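Local coordinates for protein cytidine deaminase (Mycobacterium leprae, PDB 3R2N) that probably catalyses the zinc-dependent hydrolytic deamination of cytidine to uridine in pyrimidine salvage, working as a homotetramer, at residues V8-R21 and G34-V48. Sequence-based numbering, arbitrary orientation.
Sequences VNWDTLQKAAVAAR and GVAGFVNDGRLITGV
Helix 10-21 lies across the hairpin of strands 34-39 and 44-48, closest to the first, its axis 6.0 Å away and running against that strand at 140°, so that the CA atoms of Ala-17 and Val-35 come within 4.6 Å. At the C-terminal end of the helix the approach is backbone to backbone: Gly-34, with no side chain, lets the two main chains meet, its CA 3.5 Å from Ala-17 O in a CA-H...O contact. Two residues on, Ala-36 CB packs against the helix backbone, 3.3 Å from Leu-13 O and close to Ala-17 N, with Ala-16 CB beside it. Small residues thus bring helix and strand close, and Ala-20 continues the row, its methyl resting on Thr-46 CB at 3.8 Å. Towards the N-terminal end of the helix the side chains grow larger. Leu-13 reaches over the Phe-38 ring, with CD2 3.6 Å from the ring centroid and 16° off its normal, a CH-pi contact on one face; chi1 of -65° sets CG beside the backbone N and carries the branch to the ring. Val-8 CG1 and Asn-9 O approach the ring at its edge. This is the N-terminal helix packed on one face of the mixed sheet of the cytidine deaminase fold, while Val-35 and Ile-45 point to the opposite face, against helix 61-71 on the zinc side. Leu-44, beside Phe-38 on the neighbouring strand, meets the helix through both branches: CD1 lies 3.7 Å from Thr-12 CG2 and CD2 against Ala-16 CB. Asn-9 caps the helix start, its OD1 accepting from Thr-12 N at 3.1 Å with the donor well above the carbonyl plane. Strand 77-83 flanks strand 34-39 on its other edge, with Val-83 touching Ala-17 and Ala-79 touching Val-8.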
loop_
_atom_site.group_PDB
_atom_site.type_symbol
_atom_site.label_atom_id
_atom_site.label_comp_id
_atom_site.label_asym_id
_atom_site.label_seq_id
_atom_site.Cartn_x
_atom_site.Cartn_y
_atom_site.Cartn_z
ATOM N N VAL D 8 -25.190 9.144 -17.979
ATOM C CA VAL D 8 -24.097 9.762 -17.241
ATOM C C VAL D 8 -23.664 11.029 -17.972
ATOM O O VAL D 8 -23.417 10.994 -19.190
ATOM C CB VAL D 8 -22.915 8.788 -17.005
ATOM C CG1 VAL D 8 -21.703 9.534 -16.473
ATOM C CG2 VAL D 8 -23.323 7.692 -16.022
ATOM N N ASN D 9 -23.642 12.139 -17.231
ATOM C CA ASN D 9 -23.090 13.401 -17.725
ATOM C C ASN D 9 -21.603 13.483 -17.423
ATOM O O ASN D 9 -21.198 13.828 -16.318
ATOM C CB ASN D 9 -23.813 14.623 -17.143
ATOM C CG ASN D 9 -23.475 15.917 -17.894
ATOM O OD1 ASN D 9 -22.320 16.168 -18.259
ATOM N ND2 ASN D 9 -24.492 16.745 -18.127
ATOM N N TRP D 10 -20.793 13.173 -18.423
ATOM C CA TRP D 10 -19.354 13.091 -18.231
ATOM C C TRP D 10 -18.692 14.463 -18.074
ATOM O O TRP D 10 -17.704 14.595 -17.361
ATOM C CB TRP D 10 -18.724 12.268 -19.351
ATOM C CG TRP D 10 -19.199 10.840 -19.377
ATOM C CD1 TRP D 10 -20.168 10.314 -20.192
ATOM C CD2 TRP D 10 -18.721 9.750 -18.562
ATOM N NE1 TRP D 10 -20.315 8.965 -19.940
ATOM C CE2 TRP D 10 -19.447 8.595 -18.941
ATOM C CE3 TRP D 10 -17.746 9.640 -17.555
ATOM C CZ2 TRP D 10 -19.233 7.341 -18.353
ATOM C CZ3 TRP D 10 -17.530 8.395 -16.966
ATOM C CH2 TRP D 10 -18.276 7.255 -17.375
ATOM N N ASP D 11 -19.248 15.475 -18.736
ATOM C CA ASP D 11 -18.911 16.876 -18.471
ATOM C C ASP D 11 -18.944 17.240 -16.978
ATOM O O ASP D 11 -18.017 17.873 -16.454
ATOM C CB ASP D 11 -19.889 17.787 -19.212
ATOM C CG ASP D 11 -19.242 18.525 -20.357
ATOM O OD1 ASP D 11 -18.467 19.483 -20.068
ATOM O OD2 ASP D 11 -19.515 18.157 -21.532
ATOM N N THR D 12 -20.025 16.865 -16.302
ATOM C CA THR D 12 -20.182 17.214 -14.898
ATOM C C THR D 12 -19.072 16.581 -14.086
ATOM O O THR D 12 -18.409 17.259 -13.308
ATOM C CB THR D 12 -21.533 16.790 -14.377
ATOM O OG1 THR D 12 -22.526 17.554 -15.051
ATOM C CG2 THR D 12 -21.652 17.042 -12.889
ATOM N N LEU D 13 -18.851 15.290 -14.298
ATOM C CA LEU D 13 -17.753 14.581 -13.634
ATOM C C LEU D 13 -16.368 15.222 -13.902
ATOM O O LEU D 13 -15.563 15.372 -12.980
ATOM C CB LEU D 13 -17.772 13.102 -14.013
ATOM C CG LEU D 13 -18.985 12.300 -13.544
ATOM C CD1 LEU D 13 -18.820 10.844 -13.936
ATOM C CD2 LEU D 13 -19.203 12.430 -12.028
ATOM N N GLN D 14 -16.122 15.651 -15.145
ATOM C CA GLN D 14 -14.814 16.212 -15.532
ATOM C C GLN D 14 -14.540 17.553 -14.843
ATOM O O GLN D 14 -13.444 17.769 -14.261
ATOM C CB GLN D 14 -14.665 16.235 -17.065
ATOM C CG GLN D 14 -14.379 17.571 -17.727
ATOM C CD GLN D 14 -12.924 17.930 -17.744
ATOM O OE1 GLN D 14 -12.556 19.073 -17.468
ATOM N NE2 GLN D 14 -12.078 16.963 -18.075
ATOM N N LYS D 15 -15.552 18.418 -14.854
ATOM C CA LYS D 15 -15.512 19.704 -14.141
ATOM C C LYS D 15 -15.350 19.501 -12.634
ATOM O O LYS D 15 -14.575 20.211 -12.002
ATOM C CB LYS D 15 -16.752 20.549 -14.435
ATOM C CG LYS D 15 -16.724 21.215 -15.820
ATOM C CD LYS D 15 -18.104 21.745 -16.202
ATOM C CE LYS D 15 -18.348 21.611 -17.695
ATOM N NZ LYS D 15 -18.182 22.886 -18.486
ATOM N N ALA D 16 -16.078 18.539 -12.072
ATOM C CA ALA D 16 -15.997 18.254 -10.620
ATOM C C ALA D 16 -14.616 17.763 -10.221
ATOM O O ALA D 16 -14.099 18.150 -9.176
ATOM C CB ALA D 16 -17.046 17.255 -10.205
ATOM N N ALA D 17 -14.020 16.921 -11.069
ATOM C CA ALA D 17 -12.667 16.405 -10.839
ATOM C C ALA D 17 -11.586 17.479 -10.999
ATOM O O ALA D 17 -10.615 17.484 -10.259
ATOM C CB ALA D 17 -12.373 15.190 -11.745
ATOM N N VAL D 18 -11.740 18.373 -11.974
ATOM C CA VAL D 18 -10.832 19.513 -12.123
ATOM C C VAL D 18 -10.917 20.347 -10.856
ATOM O O VAL D 18 -9.886 20.714 -10.282
ATOM C CB VAL D 18 -11.199 20.376 -13.365
ATOM C CG1 VAL D 18 -10.641 21.816 -13.240
ATOM C CG2 VAL D 18 -10.727 19.686 -14.637
ATOM N N ALA D 19 -12.145 20.610 -10.406
ATOM C CA ALA D 19 -12.368 21.404 -9.206
ATOM C C ALA D 19 -11.702 20.774 -7.976
ATOM O O ALA D 19 -10.959 21.456 -7.247
ATOM C CB ALA D 19 -13.878 21.601 -8.972
ATOM N N ALA D 20 -11.932 19.480 -7.751
ATOM C CA ALA D 20 -11.375 18.829 -6.550
ATOM C C ALA D 20 -9.833 18.843 -6.578
ATOM O O ALA D 20 -9.181 18.930 -5.530
ATOM C CB ALA D 20 -11.910 17.388 -6.390
ATOM N N ARG D 21 -9.275 18.803 -7.789
ATOM C CA ARG D 21 -7.830 18.734 -8.015
ATOM C C ARG D 21 -7.075 19.910 -7.356
ATOM O O ARG D 21 -5.905 19.770 -6.984
ATOM C CB ARG D 21 -7.536 18.646 -9.518
ATOM C CG ARG D 21 -6.084 18.324 -9.873
ATOM C CD ARG D 21 -5.544 19.370 -10.835
ATOM N NE ARG D 21 -6.142 19.215 -12.154
ATOM C CZ ARG D 21 -6.480 20.213 -12.953
ATOM N NH1 ARG D 21 -6.292 21.467 -12.571
ATOM N NH2 ARG D 21 -7.015 19.949 -14.137
ATOM N N GLY D 34 -7.332 14.709 -9.691
ATOM C CA GLY D 34 -8.656 14.786 -9.120
ATOM C C GLY D 34 -9.507 13.688 -9.713
ATOM O O GLY D 34 -9.232 13.218 -10.824
ATOM N N VAL D 35 -10.509 13.234 -8.952
ATOM C CA VAL D 35 -11.427 12.212 -9.450
ATOM C C VAL D 35 -12.821 12.549 -8.988
ATOM O O VAL D 35 -13.007 13.168 -7.948
ATOM C CB VAL D 35 -11.031 10.754 -9.010
ATOM C CG1 VAL D 35 -11.201 10.533 -7.474
ATOM C CG2 VAL D 35 -11.830 9.731 -9.778
ATOM N N ALA D 36 -13.806 12.124 -9.755
ATOM C CA ALA D 36 -15.170 12.389 -9.412
ATOM C C ALA D 36 -15.984 11.202 -9.906
ATOM O O ALA D 36 -15.687 10.624 -10.966
ATOM C CB ALA D 36 -15.665 13.727 -10.066
ATOM N N GLY D 37 -17.034 10.887 -9.144
ATOM C CA GLY D 37 -17.829 9.694 -9.344
ATOM C C GLY D 37 -19.296 9.979 -9.103
ATOM O O GLY D 37 -19.634 10.821 -8.282
ATOM N N PHE D 38 -20.163 9.300 -9.854
ATOM C CA PHE D 38 -21.578 9.196 -9.494
ATOM C C PHE D 38 -21.835 7.900 -8.755
ATOM O O PHE D 38 -21.356 6.839 -9.153
ATOM C CB PHE D 38 -22.447 9.256 -10.729
ATOM C CG PHE D 38 -22.613 10.635 -11.282
ATOM C CD1 PHE D 38 -23.034 11.681 -10.463
ATOM C CD2 PHE D 38 -22.383 10.891 -12.633
ATOM C CE1 PHE D 38 -23.224 12.984 -10.976
ATOM C CE2 PHE D 38 -22.571 12.185 -13.157
ATOM C CZ PHE D 38 -22.979 13.236 -12.308
ATOM N N VAL D 39 -22.574 7.986 -7.659
ATOM C CA VAL D 39 -22.941 6.785 -6.900
ATOM C C VAL D 39 -24.307 6.329 -7.445
ATOM O O VAL D 39 -24.946 7.071 -8.211
ATOM C CB VAL D 39 -22.939 7.058 -5.376
ATOM C CG1 VAL D 39 -22.945 5.786 -4.623
ATOM C CG2 VAL D 39 -21.680 7.833 -4.994
ATOM N N ASN D 40 -24.723 5.110 -7.102
ATOM C CA ASN D 40 -25.975 4.539 -7.594
ATOM C C ASN D 40 -27.245 5.221 -7.068
ATOM O O ASN D 40 -28.340 4.930 -7.558
ATOM C CB ASN D 40 -26.029 3.014 -7.382
ATOM C CG ASN D 40 -25.929 2.617 -5.920
ATOM O OD1 ASN D 40 -25.544 3.431 -5.064
ATOM N ND2 ASN D 40 -26.265 1.353 -5.620
ATOM N N ASP D 41 -27.097 6.121 -6.086
ATOM C CA ASP D 41 -28.195 7.028 -5.677
ATOM C C ASP D 41 -28.145 8.403 -6.362
ATOM O O ASP D 41 -28.918 9.309 -6.021
ATOM C CB ASP D 41 -28.254 7.176 -4.142
ATOM C CG ASP D 41 -27.163 8.104 -3.568
ATOM O OD1 ASP D 41 -26.126 8.328 -4.226
ATOM O OD2 ASP D 41 -27.354 8.605 -2.423
ATOM N N GLY D 42 -27.209 8.562 -7.296
ATOM C CA GLY D 42 -27.036 9.816 -8.029
ATOM C C GLY D 42 -26.119 10.893 -7.450
ATOM O O GLY D 42 -25.893 11.929 -8.102
ATOM N N ARG D 43 -25.618 10.696 -6.231
ATOM C CA ARG D 43 -24.716 11.701 -5.653
ATOM C C ARG D 43 -23.300 11.673 -6.226
ATOM O O ARG D 43 -22.766 10.615 -6.623
ATOM C CB ARG D 43 -24.675 11.671 -4.113
ATOM C CG ARG D 43 -23.739 10.659 -3.510
ATOM C CD ARG D 43 -23.973 10.565 -2.006
ATOM N NE ARG D 43 -23.123 9.546 -1.399
ATOM C CZ ARG D 43 -23.421 8.243 -1.320
ATOM N NH1 ARG D 43 -22.556 7.411 -0.733
ATOM N NH2 ARG D 43 -24.578 7.761 -1.795
ATOM N N LEU D 44 -22.722 12.866 -6.272
ATOM C CA LEU D 44 -21.385 13.084 -6.786
ATOM C C LEU D 44 -20.389 13.020 -5.642
ATOM O O LEU D 44 -20.533 13.742 -4.662
ATOM C CB LEU D 44 -21.300 14.455 -7.451
ATOM C CG LEU D 44 -20.315 14.565 -8.620
ATOM C CD1 LEU D 44 -20.701 15.750 -9.504
ATOM C CD2 LEU D 44 -18.860 14.671 -8.200
ATOM N N ILE D 45 -19.391 12.156 -5.764
ATOM C CA ILE D 45 -18.271 12.172 -4.850
ATOM C C ILE D 45 -16.956 12.465 -5.565
ATOM O O ILE D 45 -16.896 12.399 -6.784
ATOM C CB ILE D 45 -18.213 10.918 -3.940
ATOM C CG1 ILE D 45 -18.085 9.619 -4.752
ATOM C CG2 ILE D 45 -19.439 10.930 -3.009
ATOM C CD1 ILE D 45 -18.038 8.349 -3.876
ATOM N N THR D 46 -15.928 12.848 -4.806
ATOM C CA THR D 46 -14.628 13.239 -5.373
ATOM C C THR D 46 -13.507 12.734 -4.476
ATOM O O THR D 46 -13.763 12.234 -3.382
ATOM C CB THR D 46 -14.463 14.745 -5.426
ATOM O OG1 THR D 46 -14.364 15.241 -4.075
ATOM C CG2 THR D 46 -15.622 15.419 -6.158
ATOM N N GLY D 47 -12.269 12.886 -4.953
ATOM C CA GLY D 47 -11.068 12.451 -4.240
ATOM C C GLY D 47 -9.870 13.107 -4.905
ATOM O O GLY D 47 -9.915 13.409 -6.109
ATOM N N VAL D 48 -8.830 13.361 -4.114
ATOM C CA VAL D 48 -7.569 13.910 -4.602
ATOM C C VAL D 48 -6.442 13.016 -4.129
ATOM O O VAL D 48 -6.572 12.321 -3.089
ATOM C CB VAL D 48 -7.294 15.332 -4.051
ATOM C CG1 VAL D 48 -8.361 16.303 -4.540
ATOM C CG2 VAL D 48 -7.219 15.321 -2.512
#